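Long-range contacts in probable L,D-transpeptidase 3 (Mycobacterium tuberculosis, PDB 6D4K), which is a probable L,D-transpeptidase of peptidoglycan biosynthesis that may perform as yet unknown cross-linking reactions and perhaps anchors proteins to peptidoglycan: residues A29-T34 against H43-T48; R92-H97 against S109-G114; E180-M185 against S203-V208. All coordinates share one frame; numbering follows the deposited sequence.

Interaction 1 of 3, residues A29-T34 against H43-T48; sequences ASVLPT and HPVVVT
One face of the His43 imidazole is covered by the ring of Pro33, whose CG stands 4.2 Å from the centroid of the His43 ring, a CH-pi contact; at the edge of the same imidazole, ND1 donates to Pro44 O over 2.7 Å. That carbonyl oxygen lies almost in the ring plane and is met on a lone pair, which fixes the rotation of the imidazole. With CG anti to the backbone N (chi1 -161°), His43 turns its face to the proline. Histidine suits the place because it offers a flat surface and an N-H together, and the cis peptide bond before Pro33 swings the chain out of the strand just where the ring is met.

Beyond this corner, 29-32 and 45-48 run antiparallel. Leu32 and Val46 exchange two backbone bonds, N to O and O to N, each 2.8 Å long. Leu32 CB lies 4.0 Å from Val46 CB on the face these residues share with Ser30 and Thr48. On the other face, CG1 of Val31 meets CG1 of Val45 at 4.1 Å. Branched valines favour the extended backbone and fill such a surface. At the far end Ala29 N (2.7 Å) and Ser30 N (3.3 Å) both donate to Thr48 O, which makes a classic beta bulge.

Strand 28-32 is an outer strand of a four-stranded antiparallel sheet in the bacterial Ig-type domain. Strand 45-49 lies between 28-32 and 85-90, while Val45 and Val47 pack on strand 99-104 and Val31 touches Leu107 of strand 107-113, so the two sheets meet through these valines.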
ATOM      1  N   ALA A  29     -21.106   9.621   9.028  1.00 23.87           N
ATOM      2  CA  ALA A  29     -20.463  10.898   9.299  1.00 24.29           C
ATOM      3  C   ALA A  29     -19.707  11.384   8.073  1.00 23.01           C
ATOM      4  O   ALA A  29     -19.802  12.562   7.699  1.00 25.38           O
ATOM      5  CB  ALA A  29     -19.524  10.763  10.499  1.00 26.94           C
ATOM      6  N   SER A  30     -18.968  10.488   7.421  1.00 21.84           N
ATOM      7  CA  SER A  30     -18.064  10.916   6.365  1.00 22.00           C
ATOM      8  C   SER A  30     -17.651   9.715   5.527  1.00 18.92           C
ATOM      9  O   SER A  30     -17.780   8.565   5.950  1.00 19.35           O
ATOM     10  CB  SER A  30     -16.825  11.594   6.953  1.00 23.64           C
ATOM     11  OG  SER A  30     -16.133  10.693   7.794  1.00 26.82           O
ATOM     12  N   VAL A  31     -17.116  10.015   4.341  1.00 18.73           N
ATOM     13  CA  VAL A  31     -16.683   9.015   3.382  1.00 18.81           C
ATOM     14  C   VAL A  31     -15.335   9.436   2.825  1.00 19.31           C
ATOM     15  O   VAL A  31     -15.109  10.625   2.566  1.00 20.81           O
ATOM     16  CB  VAL A  31     -17.706   8.910   2.235  1.00 21.38           C
ATOM     17  CG1 VAL A  31     -17.113   8.204   1.036  1.00 22.54           C
ATOM     18  CG2 VAL A  31     -18.943   8.212   2.739  1.00 25.19           C
ATOM     19  N   LEU A  32     -14.446   8.458   2.629  1.00 18.09           N
ATOM     20  CA  LEU A  32     -13.231   8.663   1.839  1.00 19.33           C
ATOM     21  C   LEU A  32     -13.372   7.809   0.589  1.00 18.33           C
ATOM     22  O   LEU A  32     -13.938   6.718   0.656  1.00 18.64           O
ATOM     23  CB  LEU A  32     -11.988   8.192   2.581  1.00 21.05           C
ATOM     24  CG  LEU A  32     -11.640   8.880   3.896  1.00 25.75           C
ATOM     25  CD1 LEU A  32     -10.397   8.228   4.466  1.00 25.99           C
ATOM     26  CD2 LEU A  32     -11.443  10.374   3.689  1.00 31.08           C
ATOM     27  N   PRO A  33     -12.841   8.272  -0.559  1.00 17.55           N
ATOM     28  CA  PRO A  33     -12.179   9.557  -0.820  1.00 16.70           C
ATOM     29  C   PRO A  33     -13.093  10.780  -0.592  1.00 18.04           C
ATOM     30  O   PRO A  33     -14.313  10.672  -0.771  1.00 19.25           O
ATOM     31  CB  PRO A  33     -11.804   9.449  -2.308  1.00 18.88           C
ATOM     32  CG  PRO A  33     -11.632   8.019  -2.533  1.00 18.10           C
ATOM     33  CD  PRO A  33     -12.726   7.370  -1.717  1.00 17.54           C
ATOM     34  N   THR A  34     -12.506  11.908  -0.168  1.00 19.09           N
ATOM     35  CA  THR A  34     -13.271  13.142  -0.067  1.00 20.21           C
ATOM     36  C   THR A  34     -13.652  13.639  -1.461  1.00 17.63           C
ATOM     37  O   THR A  34     -13.076  13.230  -2.474  1.00 18.06           O
ATOM     38  CB  THR A  34     -12.495  14.230   0.699  1.00 22.17           C
ATOM     39  OG1 THR A  34     -11.343  14.640  -0.048  1.00 23.86           O
ATOM     40  CG2 THR A  34     -12.051  13.745   2.073  1.00 24.72           C
ATOM     41  N   HIS A  43      -7.843   2.725  -4.427  1.00 14.50           N
ATOM     42  CA  HIS A  43      -8.257   3.330  -3.164  1.00 15.42           C
ATOM     43  C   HIS A  43      -9.612   2.772  -2.728  1.00 14.95           C
ATOM     44  O   HIS A  43     -10.560   2.776  -3.520  1.00 15.94           O
ATOM     45  CB  HIS A  43      -8.330   4.854  -3.270  1.00 15.47           C
ATOM     46  CG  HIS A  43      -8.302   5.557  -1.934  1.00 14.99           C
ATOM     47  ND1 HIS A  43      -9.321   5.444  -1.012  1.00 14.48           N
ATOM     48  CD2 HIS A  43      -7.378   6.379  -1.370  1.00 14.85           C
ATOM     49  CE1 HIS A  43      -9.023   6.157   0.062  1.00 15.60           C
ATOM     50  NE2 HIS A  43      -7.854   6.742  -0.134  1.00 16.03           N
ATOM     51  N   PRO A  44      -9.751   2.304  -1.491  1.00 13.94           N
ATOM     52  CA  PRO A  44     -11.056   1.823  -1.030  1.00 15.36           C
ATOM     53  C   PRO A  44     -12.017   2.973  -0.765  1.00 14.47           C
ATOM     54  O   PRO A  44     -11.646   4.145  -0.674  1.00 16.40           O
ATOM     55  CB  PRO A  44     -10.711   1.084   0.267  1.00 16.48           C
ATOM     56  CG  PRO A  44      -9.471   1.783   0.773  1.00 19.66           C
ATOM     57  CD  PRO A  44      -8.685   2.087  -0.494  1.00 16.18           C
ATOM     58  N   VAL A  45     -13.285   2.617  -0.627  1.00 14.87           N
ATOM     59  CA  VAL A  45     -14.305   3.551  -0.173  1.00 14.35           C
ATOM     60  C   VAL A  45     -14.496   3.314   1.322  1.00 15.73           C
ATOM     61  O   VAL A  45     -14.918   2.229   1.739  1.00 17.27           O
ATOM     62  CB  VAL A  45     -15.609   3.394  -0.961  1.00 16.12           C
ATOM     63  CG1 VAL A  45     -16.637   4.377  -0.425  1.00 17.21           C
ATOM     64  CG2 VAL A  45     -15.345   3.617  -2.460  1.00 17.88           C
ATOM     65  N   VAL A  46     -14.164   4.307   2.132  1.00 16.34           N
ATOM     66  CA  VAL A  46     -14.117   4.149   3.585  1.00 16.72           C
ATOM     67  C   VAL A  46     -15.266   4.948   4.192  1.00 17.23           C
ATOM     68  O   VAL A  46     -15.336   6.173   4.029  1.00 17.62           O
ATOM     69  CB  VAL A  46     -12.762   4.580   4.166  1.00 17.44           C
ATOM     70  CG1 VAL A  46     -12.683   4.233   5.662  1.00 20.20           C
ATOM     71  CG2 VAL A  46     -11.622   3.927   3.392  1.00 20.25           C
ATOM     72  N   VAL A  47     -16.155   4.255   4.893  1.00 16.99           N
ATOM     73  CA  VAL A  47     -17.380   4.837   5.413  1.00 17.10           C
ATOM     74  C   VAL A  47     -17.256   4.901   6.937  1.00 17.81           C
ATOM     75  O   VAL A  47     -17.084   3.871   7.595  1.00 18.42           O
ATOM     76  CB  VAL A  47     -18.611   4.012   4.998  1.00 17.69           C
ATOM     77  CG1 VAL A  47     -19.869   4.675   5.550  1.00 19.32           C
ATOM     78  CG2 VAL A  47     -18.682   3.842   3.457  1.00 18.15           C
ATOM     79  N   THR A  48     -17.328   6.109   7.494  1.00 17.93           N
ATOM     80  CA  THR A  48     -17.231   6.321   8.937  1.00 18.41           C
ATOM     81  C   THR A  48     -18.614   6.660   9.467  1.00 19.14           C
ATOM     82  O   THR A  48     -19.257   7.600   8.982  1.00 21.47           O
ATOM     83  CB  THR A  48     -16.249   7.450   9.254  1.00 20.01           C
ATOM     84  OG1 THR A  48     -14.942   7.064   8.816  1.00 22.89           O
ATOM     85  CG2 THR A  48     -16.229   7.731  10.767  1.00 23.82           C
TER

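Interaction 2 of 3, residues R92-H97 against S109-G114; sequences RFWPAH and SDFKTG
Thr113 holds OG1 between its own backbone N and carbonyl carbon (chi1 53°), which turns the hydroxyl to Pro95 O and CG2 to Trp94 CB, 3.9 Å away. Phe111 takes a similar first torsion (chi1 64°), sending its ring out from the strand until CZ stands 3.8 Å from Trp94 CE2. The edge of the phenyl thus points at one face of the indole, toward its rim: a T-shaped pair with centroids 5.3 Å apart, measured to the five-membered ring, and planes at 79°. Broad aromatic rings suit this buried span between loop 92-97 and strand 107-113.

Near the strand's end, Gly114 meets the loop through its carbonyl group: His97 N donates to Gly114 O at 2.9 Å, approaching from above the carbonyl plane, and that oxygen lies over the imidazole face.

Thr113 OG1 gives its proton to Pro95 O over 2.6 Å, on a lone pair in the carbonyl plane, and accepts from Ser98 N, so a buried hydroxyl is satisfied both ways. His97 NE2 is hydrogen-bonded to Asp133 OD2. Trp94 NE1 donates to His43 O, so the buried indole N-H is satisfied while its face meets Phe111.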
ATOM      1  N   ARG A  92     -11.420  -4.692  -8.503  1.00 18.83           N
ATOM      2  CA  ARG A  92     -10.559  -4.354  -9.626  1.00 18.49           C
ATOM      3  C   ARG A  92     -10.020  -2.957  -9.378  1.00 18.63           C
ATOM      4  O   ARG A  92     -10.484  -2.260  -8.477  1.00 20.60           O
ATOM      5  CB  ARG A  92     -11.344  -4.394 -10.958  1.00 19.92           C
ATOM      6  CG  ARG A  92     -12.390  -5.510 -11.068  1.00 22.05           C
ATOM      7  CD  ARG A  92     -13.074  -5.480 -12.414  1.00 22.77           C
ATOM      8  NE  ARG A  92     -13.625  -4.164 -12.729  1.00 24.50           N
ATOM      9  CZ  ARG A  92     -14.901  -3.817 -12.593  1.00 25.36           C
ATOM     10  NH1 ARG A  92     -15.802  -4.689 -12.150  1.00 25.28           N
ATOM     11  NH2 ARG A  92     -15.281  -2.587 -12.926  1.00 28.43           N
ATOM     12  N   PHE A  93      -9.047  -2.540 -10.175  1.00 18.78           N
ATOM     13  CA  PHE A  93      -8.545  -1.177 -10.086  1.00 19.48           C
ATOM     14  C   PHE A  93      -9.514  -0.214 -10.759  1.00 17.49           C
ATOM     15  O   PHE A  93     -10.100  -0.528 -11.802  1.00 19.29           O
ATOM     16  CB  PHE A  93      -7.185  -1.059 -10.777  1.00 20.28           C
ATOM     17  CG  PHE A  93      -6.119  -1.946 -10.192  1.00 22.83           C
ATOM     18  CD1 PHE A  93      -6.231  -2.444  -8.903  1.00 25.48           C
ATOM     19  CD2 PHE A  93      -5.010  -2.299 -10.946  1.00 26.05           C
ATOM     20  CE1 PHE A  93      -5.247  -3.269  -8.372  1.00 28.26           C
ATOM     21  CE2 PHE A  93      -4.022  -3.123 -10.423  1.00 26.96           C
ATOM     22  CZ  PHE A  93      -4.145  -3.612  -9.136  1.00 28.51           C
ATOM     23  N   TRP A  94      -9.678   0.967 -10.162  1.00 17.88           N
ATOM     24  CA  TRP A  94     -10.360   2.059 -10.829  1.00 17.87           C
ATOM     25  C   TRP A  94      -9.599   2.416 -12.103  1.00 17.65           C
ATOM     26  O   TRP A  94      -8.375   2.261 -12.163  1.00 19.47           O
ATOM     27  CB  TRP A  94     -10.368   3.298  -9.922  1.00 17.35           C
ATOM     28  CG  TRP A  94     -10.998   3.103  -8.594  1.00 18.42           C
ATOM     29  CD1 TRP A  94     -10.370   3.149  -7.377  1.00 16.75           C
ATOM     30  CD2 TRP A  94     -12.386   2.858  -8.320  1.00 17.56           C
ATOM     31  NE1 TRP A  94     -11.279   2.923  -6.370  1.00 17.68           N
ATOM     32  CE2 TRP A  94     -12.525   2.767  -6.915  1.00 17.59           C
ATOM     33  CE3 TRP A  94     -13.525   2.736  -9.126  1.00 17.95           C
ATOM     34  CZ2 TRP A  94     -13.756   2.512  -6.302  1.00 19.26           C
ATOM     35  CZ3 TRP A  94     -14.746   2.486  -8.521  1.00 19.19           C
ATOM     36  CH2 TRP A  94     -14.852   2.394  -7.113  1.00 19.60           C
ATOM     37  N   PRO A  95     -10.282   2.968 -13.109  1.00 18.44           N
ATOM     38  CA  PRO A  95      -9.551   3.515 -14.261  1.00 19.08           C
ATOM     39  C   PRO A  95      -8.693   4.688 -13.810  1.00 18.10           C
ATOM     40  O   PRO A  95      -9.102   5.480 -12.957  1.00 19.34           O
ATOM     41  CB  PRO A  95     -10.667   3.966 -15.216  1.00 22.20           C
ATOM     42  CG  PRO A  95     -11.842   4.220 -14.338  1.00 23.34           C
ATOM     43  CD  PRO A  95     -11.727   3.267 -13.168  1.00 21.43           C
ATOM     44  N   ALA A  96      -7.488   4.772 -14.370  1.00 18.61           N
ATOM     45  CA  ALA A  96      -6.565   5.860 -14.084  1.00 19.77           C
ATOM     46  C   ALA A  96      -7.014   7.146 -14.774  1.00 18.62           C
ATOM     47  O   ALA A  96      -7.793   7.131 -15.735  1.00 20.68           O
ATOM     48  CB  ALA A  96      -5.158   5.499 -14.564  1.00 18.91           C
ATOM     49  N   HIS A  97      -6.504   8.275 -14.274  1.00 18.88           N
ATOM     50  CA  HIS A  97      -6.706   9.580 -14.919  1.00 19.39           C
ATOM     51  C   HIS A  97      -8.182   9.887 -15.154  1.00 20.92           C
ATOM     52  O   HIS A  97      -8.563  10.479 -16.165  1.00 23.92           O
ATOM     53  CB  HIS A  97      -5.923   9.673 -16.227  1.00 22.11           C
ATOM     54  CG  HIS A  97      -4.467   9.390 -16.076  1.00 21.62           C
ATOM     55  ND1 HIS A  97      -3.608  10.276 -15.465  1.00 22.23           N
ATOM     56  CD2 HIS A  97      -3.708   8.344 -16.478  1.00 20.66           C
ATOM     57  CE1 HIS A  97      -2.384   9.786 -15.480  1.00 21.85           C
ATOM     58  NE2 HIS A  97      -2.414   8.615 -16.098  1.00 21.87           N
ATOM     59  N   SER A 109     -21.118  11.744  -4.404  1.00 29.02           N
ATOM     60  CA  SER A 109     -19.792  12.332  -4.341  1.00 28.75           C
ATOM     61  C   SER A 109     -19.048  11.971  -5.616  1.00 25.60           C
ATOM     62  O   SER A 109     -19.570  11.280  -6.501  1.00 27.69           O
ATOM     63  CB  SER A 109     -19.032  11.822  -3.111  1.00 30.76           C
ATOM     64  OG  SER A 109     -17.936  12.661  -2.796  1.00 36.87           O
ATOM     65  N   ASP A 110     -17.818  12.445  -5.705  1.00 23.16           N
ATOM     66  CA  ASP A 110     -16.933  12.014  -6.772  1.00 20.81           C
ATOM     67  C   ASP A 110     -15.501  12.200  -6.312  1.00 17.86           C
ATOM     68  O   ASP A 110     -15.221  12.930  -5.362  1.00 20.98           O
ATOM     69  CB  ASP A 110     -17.202  12.740  -8.103  1.00 26.75           C
ATOM     70  CG  ASP A 110     -16.960  14.252  -8.035  1.00 40.78           C
ATOM     71  OD1 ASP A 110     -15.983  14.710  -7.402  1.00 41.64           O
ATOM     72  OD2 ASP A 110     -17.757  14.994  -8.647  1.00 52.38           O
ATOM     73  N   PHE A 111     -14.600  11.536  -7.010  1.00 17.15           N
ATOM     74  CA  PHE A 111     -13.186  11.682  -6.737  1.00 16.40           C
ATOM     75  C   PHE A 111     -12.450  11.470  -8.044  1.00 16.11           C
ATOM     76  O   PHE A 111     -13.048  11.109  -9.051  1.00 17.76           O
ATOM     77  CB  PHE A 111     -12.718  10.769  -5.600  1.00 16.73           C
ATOM     78  CG  PHE A 111     -12.837   9.297  -5.896  1.00 16.79           C
ATOM     79  CD1 PHE A 111     -11.789   8.619  -6.516  1.00 17.77           C
ATOM     80  CD2 PHE A 111     -13.974   8.585  -5.529  1.00 18.74           C
ATOM     81  CE1 PHE A 111     -11.866   7.252  -6.756  1.00 17.96           C
ATOM     82  CE2 PHE A 111     -14.067   7.217  -5.777  1.00 18.13           C
ATOM     83  CZ  PHE A 111     -13.005   6.545  -6.390  1.00 17.53           C
ATOM     84  N   LYS A 112     -11.155  11.711  -8.029  1.00 15.45           N
ATOM     85  CA  LYS A 112     -10.320  11.598  -9.208  1.00 17.17           C
ATOM     86  C   LYS A 112      -9.210  10.602  -8.948  1.00 15.40           C
ATOM     87  O   LYS A 112      -8.704  10.490  -7.829  1.00 17.19           O
ATOM     88  CB  LYS A 112      -9.710  12.952  -9.587  1.00 21.63           C
ATOM     89  CG  LYS A 112     -10.805  13.970  -9.904  1.00 28.50           C
ATOM     90  CD  LYS A 112     -10.494  14.810 -11.133  1.00 37.09           C
ATOM     91  CE  LYS A 112     -10.998  16.231 -10.975  1.00 43.22           C
ATOM     92  NZ  LYS A 112     -12.407  16.283 -10.497  1.00 46.45           N
ATOM     93  N   THR A 113      -8.819   9.895  -9.997  1.00 17.02           N
ATOM     94  CA  THR A 113      -7.672   9.012  -9.926  1.00 16.14           C
ATOM     95  C   THR A 113      -6.513   9.613 -10.712  1.00 17.23           C
ATOM     96  O   THR A 113      -6.719  10.236 -11.762  1.00 18.92           O
ATOM     97  CB  THR A 113      -8.003   7.626 -10.477  1.00 17.72           C
ATOM     98  OG1 THR A 113      -8.559   7.756 -11.789  1.00 19.35           O
ATOM     99  CG2 THR A 113      -9.008   6.921  -9.567  1.00 18.59           C
ATOM    100  N   GLY A 114      -5.299   9.430 -10.196  1.00 17.70           N
ATOM    101  CA  GLY A 114      -4.107   9.777 -10.934  1.00 18.04           C
ATOM    102  C   GLY A 114      -3.671   8.625 -11.821  1.00 17.66           C
ATOM    103  O   GLY A 114      -4.492   7.793 -12.243  1.00 18.08           O
TER

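Interaction 3 of 3, residues E180-M185 against S203-V208; sequences ERSVIM and SVDYAV
Asp205 O is gripped from opposite faces of its carbonyl plane, by Arg181 NE at 3.1 Å and by Ser182 N at 3.0 Å. Arg181 also reaches past this oxygen, NH2 meeting Asp205 OD1 at 3.0 Å on the syn side, tilted out of the carboxylate plane, in a salt bridge, so two nitrogens along one edge of the guanidinium hold the aspartate side-on, one through its backbone and one through its carboxylate. Bends at chi2 (-73°) and chi3 (-50°) fold the arginine back so that its flat end comes to rest on the Tyr206 ring. The planes are 17° apart and Arg181 CZ stands 3.5 Å from Tyr206 CE1, an off-centre cation-pi stack; a guanidinium suits the place because it is planar and can use its edge for Asp205 and its face for Tyr206.

In this YkuD-type catalytic domain the backbone corner passes the two chains from pair 172-180/207-209 to pair 183-186/201-204. Glu180 and Ala207 exchange two hydrogen bonds, then Ser182, with a left-handed backbone, and Val183 both face Val204 in a G1 beta bulge, before Val204 N bonds Val183 O at 2.9 Å. Small Ala207 lets Val183 CG1 approach its CB to 3.6 Å. Met185 lays SD 3.7 Å from Val204 CG2. This end borders the predicted active site: Val204 packs on His218, and Met185 approaches Cys236, the predicted nucleophile, which binds the acetyl group of faropenem covalently (nearest side-chain atoms about 4 Å apart).

Asp205 OD2 forms a second salt bridge, to Arg241 of helix 241-250. Set between two arginines, Asp205 would be expected to stay ionised, while Tyr206, which also meets Tyr248 edge-to-face, and the carboxylate together would stabilise the charge on Arg181.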
ATOM      1  N   GLU A 180       5.530   8.464   4.278  1.00 18.44           N
ATOM      2  CA  GLU A 180       6.168   9.266   5.312  1.00 23.73           C
ATOM      3  C   GLU A 180       7.675   9.278   5.116  1.00 22.25           C
ATOM      4  O   GLU A 180       8.252   8.336   4.579  1.00 21.49           O
ATOM      5  CB  GLU A 180       5.836   8.716   6.703  1.00 27.13           C
ATOM      6  CG  GLU A 180       5.241   9.755   7.615  1.00 39.18           C
ATOM      7  CD  GLU A 180       5.120   9.285   9.040  1.00 45.12           C
ATOM      8  OE1 GLU A 180       5.443  10.084   9.946  1.00 49.31           O
ATOM      9  OE2 GLU A 180       4.706   8.123   9.254  1.00 46.64           O
ATOM     10  N   ARG A 181       8.312  10.348   5.598  1.00 28.82           N
ATOM     11  CA  ARG A 181       9.761  10.504   5.575  1.00 32.20           C
ATOM     12  C   ARG A 181      10.336  10.354   6.975  1.00 37.78           C
ATOM     13  O   ARG A 181       9.688  10.691   7.971  1.00 41.29           O
ATOM     14  CB  ARG A 181      10.147  11.882   5.042  1.00 34.35           C
ATOM     15  CG  ARG A 181       9.653  12.168   3.640  1.00 38.08           C
ATOM     16  CD  ARG A 181      10.441  11.377   2.614  1.00 37.39           C
ATOM     17  NE  ARG A 181      11.882  11.524   2.793  1.00 36.98           N
ATOM     18  CZ  ARG A 181      12.617  12.471   2.218  1.00 37.43           C
ATOM     19  NH1 ARG A 181      12.043  13.370   1.434  1.00 38.21           N
ATOM     20  NH2 ARG A 181      13.923  12.526   2.437  1.00 37.76           N
ATOM     21  N   SER A 182      11.570   9.851   7.032  1.00 39.54           N
ATOM     22  CA  SER A 182      12.362   9.800   8.262  1.00 42.61           C
ATOM     23  C   SER A 182      11.565   9.237   9.437  1.00 42.19           C
ATOM     24  O   SER A 182      11.596   9.760  10.555  1.00 44.54           O
ATOM     25  CB  SER A 182      12.979  11.161   8.591  1.00 49.58           C
ATOM     26  OG  SER A 182      13.889  11.564   7.580  1.00 55.60           O
ATOM     27  N   VAL A 183      10.840   8.162   9.182  1.00 38.13           N
ATOM     28  CA  VAL A 183      10.012   7.564  10.221  1.00 38.84           C
ATOM     29  C   VAL A 183      10.827   6.528  10.986  1.00 38.13           C
ATOM     30  O   VAL A 183      11.657   5.807  10.418  1.00 37.53           O
ATOM     31  CB  VAL A 183       8.704   6.988   9.644  1.00 39.91           C
ATOM     32  CG1 VAL A 183       8.969   5.740   8.830  1.00 37.40           C
ATOM     33  CG2 VAL A 183       7.714   6.712  10.762  1.00 42.43           C
ATOM     34  N   ILE A 184      10.609   6.477  12.293  1.00 39.78           N
ATOM     35  CA  ILE A 184      11.312   5.525  13.145  1.00 40.87           C
ATOM     36  C   ILE A 184      10.589   4.191  13.057  1.00 42.60           C
ATOM     37  O   ILE A 184       9.382   4.108  13.310  1.00 43.17           O
ATOM     38  CB  ILE A 184      11.381   6.023  14.595  1.00 41.57           C
ATOM     39  CG1 ILE A 184      12.205   7.310  14.680  1.00 42.72           C
ATOM     40  CG2 ILE A 184      11.963   4.944  15.501  1.00 42.60           C
ATOM     41  CD1 ILE A 184      13.622   7.162  14.173  1.00 43.70           C
ATOM     42  N   MET A 185      11.318   3.150  12.677  1.00 41.85           N
ATOM     43  CA  MET A 185      10.785   1.798  12.650  1.00 44.47           C
ATOM     44  C   MET A 185      11.453   0.979  13.744  1.00 46.36           C
ATOM     45  O   MET A 185      12.682   0.991  13.882  1.00 45.02           O
ATOM     46  CB  MET A 185      10.942   1.148  11.273  1.00 47.02           C
ATOM     47  CG  MET A 185       9.849   1.563  10.299  1.00 50.83           C
ATOM     48  SD  MET A 185       9.914   0.663   8.746  1.00 55.23           S
ATOM     49  CE  MET A 185      10.533  -0.932   9.270  1.00 56.13           C
ATOM     50  N   SER A 203      15.874   4.408  11.539  1.00 35.20           N
ATOM     51  CA  SER A 203      15.264   5.577  10.928  1.00 34.94           C
ATOM     52  C   SER A 203      15.215   5.321   9.431  1.00 34.62           C
ATOM     53  O   SER A 203      16.256   5.102   8.801  1.00 37.51           O
ATOM     54  CB  SER A 203      16.063   6.841  11.225  1.00 39.66           C
ATOM     55  OG  SER A 203      15.408   7.968  10.672  1.00 43.51           O
ATOM     56  N   VAL A 204      14.010   5.332   8.872  1.00 33.19           N
ATOM     57  CA  VAL A 204      13.762   4.918   7.497  1.00 34.59           C
ATOM     58  C   VAL A 204      13.448   6.166   6.684  1.00 34.51           C
ATOM     59  O   VAL A 204      12.505   6.900   7.004  1.00 35.30           O
ATOM     60  CB  VAL A 204      12.621   3.894   7.425  1.00 36.97           C
ATOM     61  CG1 VAL A 204      12.267   3.603   5.987  1.00 36.47           C
ATOM     62  CG2 VAL A 204      13.021   2.615   8.156  1.00 41.19           C
ATOM     63  N   ASP A 205      14.224   6.389   5.621  1.00 35.41           N
ATOM     64  CA  ASP A 205      14.168   7.656   4.896  1.00 39.47           C
ATOM     65  C   ASP A 205      12.850   7.818   4.147  1.00 36.34           C
ATOM     66  O   ASP A 205      12.143   8.820   4.320  1.00 40.28           O
ATOM     67  CB  ASP A 205      15.351   7.748   3.933  1.00 45.05           C
ATOM     68  CG  ASP A 205      15.739   9.178   3.622  1.00 50.61           C
ATOM     69  OD1 ASP A 205      14.913  10.091   3.842  1.00 52.02           O
ATOM     70  OD2 ASP A 205      16.883   9.388   3.168  1.00 52.17           O
ATOM     71  N   TYR A 206      12.516   6.859   3.283  1.00 30.72           N
ATOM     72  CA  TYR A 206      11.271   6.865   2.530  1.00 28.19           C
ATOM     73  C   TYR A 206      10.481   5.641   2.960  1.00 26.48           C
ATOM     74  O   TYR A 206      11.023   4.532   2.977  1.00 34.11           O
ATOM     75  CB  TYR A 206      11.536   6.809   1.016  1.00 27.82           C
ATOM     76  CG  TYR A 206      12.306   7.994   0.491  1.00 26.60           C
ATOM     77  CD1 TYR A 206      11.650   9.127   0.034  1.00 27.82           C
ATOM     78  CD2 TYR A 206      13.696   7.992   0.477  1.00 27.16           C
ATOM     79  CE1 TYR A 206      12.350  10.223  -0.430  1.00 29.44           C
ATOM     80  CE2 TYR A 206      14.409   9.084   0.012  1.00 28.25           C
ATOM     81  CZ  TYR A 206      13.732  10.197  -0.440  1.00 29.75           C
ATOM     82  OH  TYR A 206      14.442  11.285  -0.906  1.00 33.77           O
ATOM     83  N   ALA A 207       9.213   5.836   3.319  1.00 21.10           N
ATOM     84  CA  ALA A 207       8.416   4.751   3.883  1.00 20.91           C
ATOM     85  C   ALA A 207       7.014   4.784   3.295  1.00 18.79           C
ATOM     86  O   ALA A 207       6.263   5.737   3.531  1.00 20.52           O
ATOM     87  CB  ALA A 207       8.362   4.848   5.407  1.00 21.65           C
ATOM     88  N   VAL A 208       6.664   3.732   2.553  1.00 17.72           N
ATOM     89  CA  VAL A 208       5.354   3.575   1.928  1.00 17.51           C
ATOM     90  C   VAL A 208       4.648   2.459   2.691  1.00 17.64           C
ATOM     91  O   VAL A 208       5.013   1.287   2.561  1.00 19.10           O
ATOM     92  CB  VAL A 208       5.489   3.230   0.435  1.00 16.32           C
ATOM     93  CG1 VAL A 208       4.125   3.112  -0.212  1.00 18.57           C
ATOM     94  CG2 VAL A 208       6.354   4.260  -0.288  1.00 16.54           C
TER

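From the N terminus the three contacts follow one another in series; none nests in or crosses another. Interaction 1 closes an eight-residue connection that includes the short strand 38-39. Interaction 2 then spans eleven residues, mostly strand 99-104 and the start of strand 107-113, and fastens the loop after strand 85-90 to the end of strand 107-113. The two touch where Pro33 packs on Phe111 and His43 O accepts from Trp94 NE1, their centres 14 Å apart. Interaction 3 closes a seventeen-residue excursion in the catalytic domain, tying the end of 172-180 and strand 183-186 to 207-209 and 201-204. Its centre is 26 Å from that of interaction 1 and 27 Å from that of interaction 2, and it touches neither.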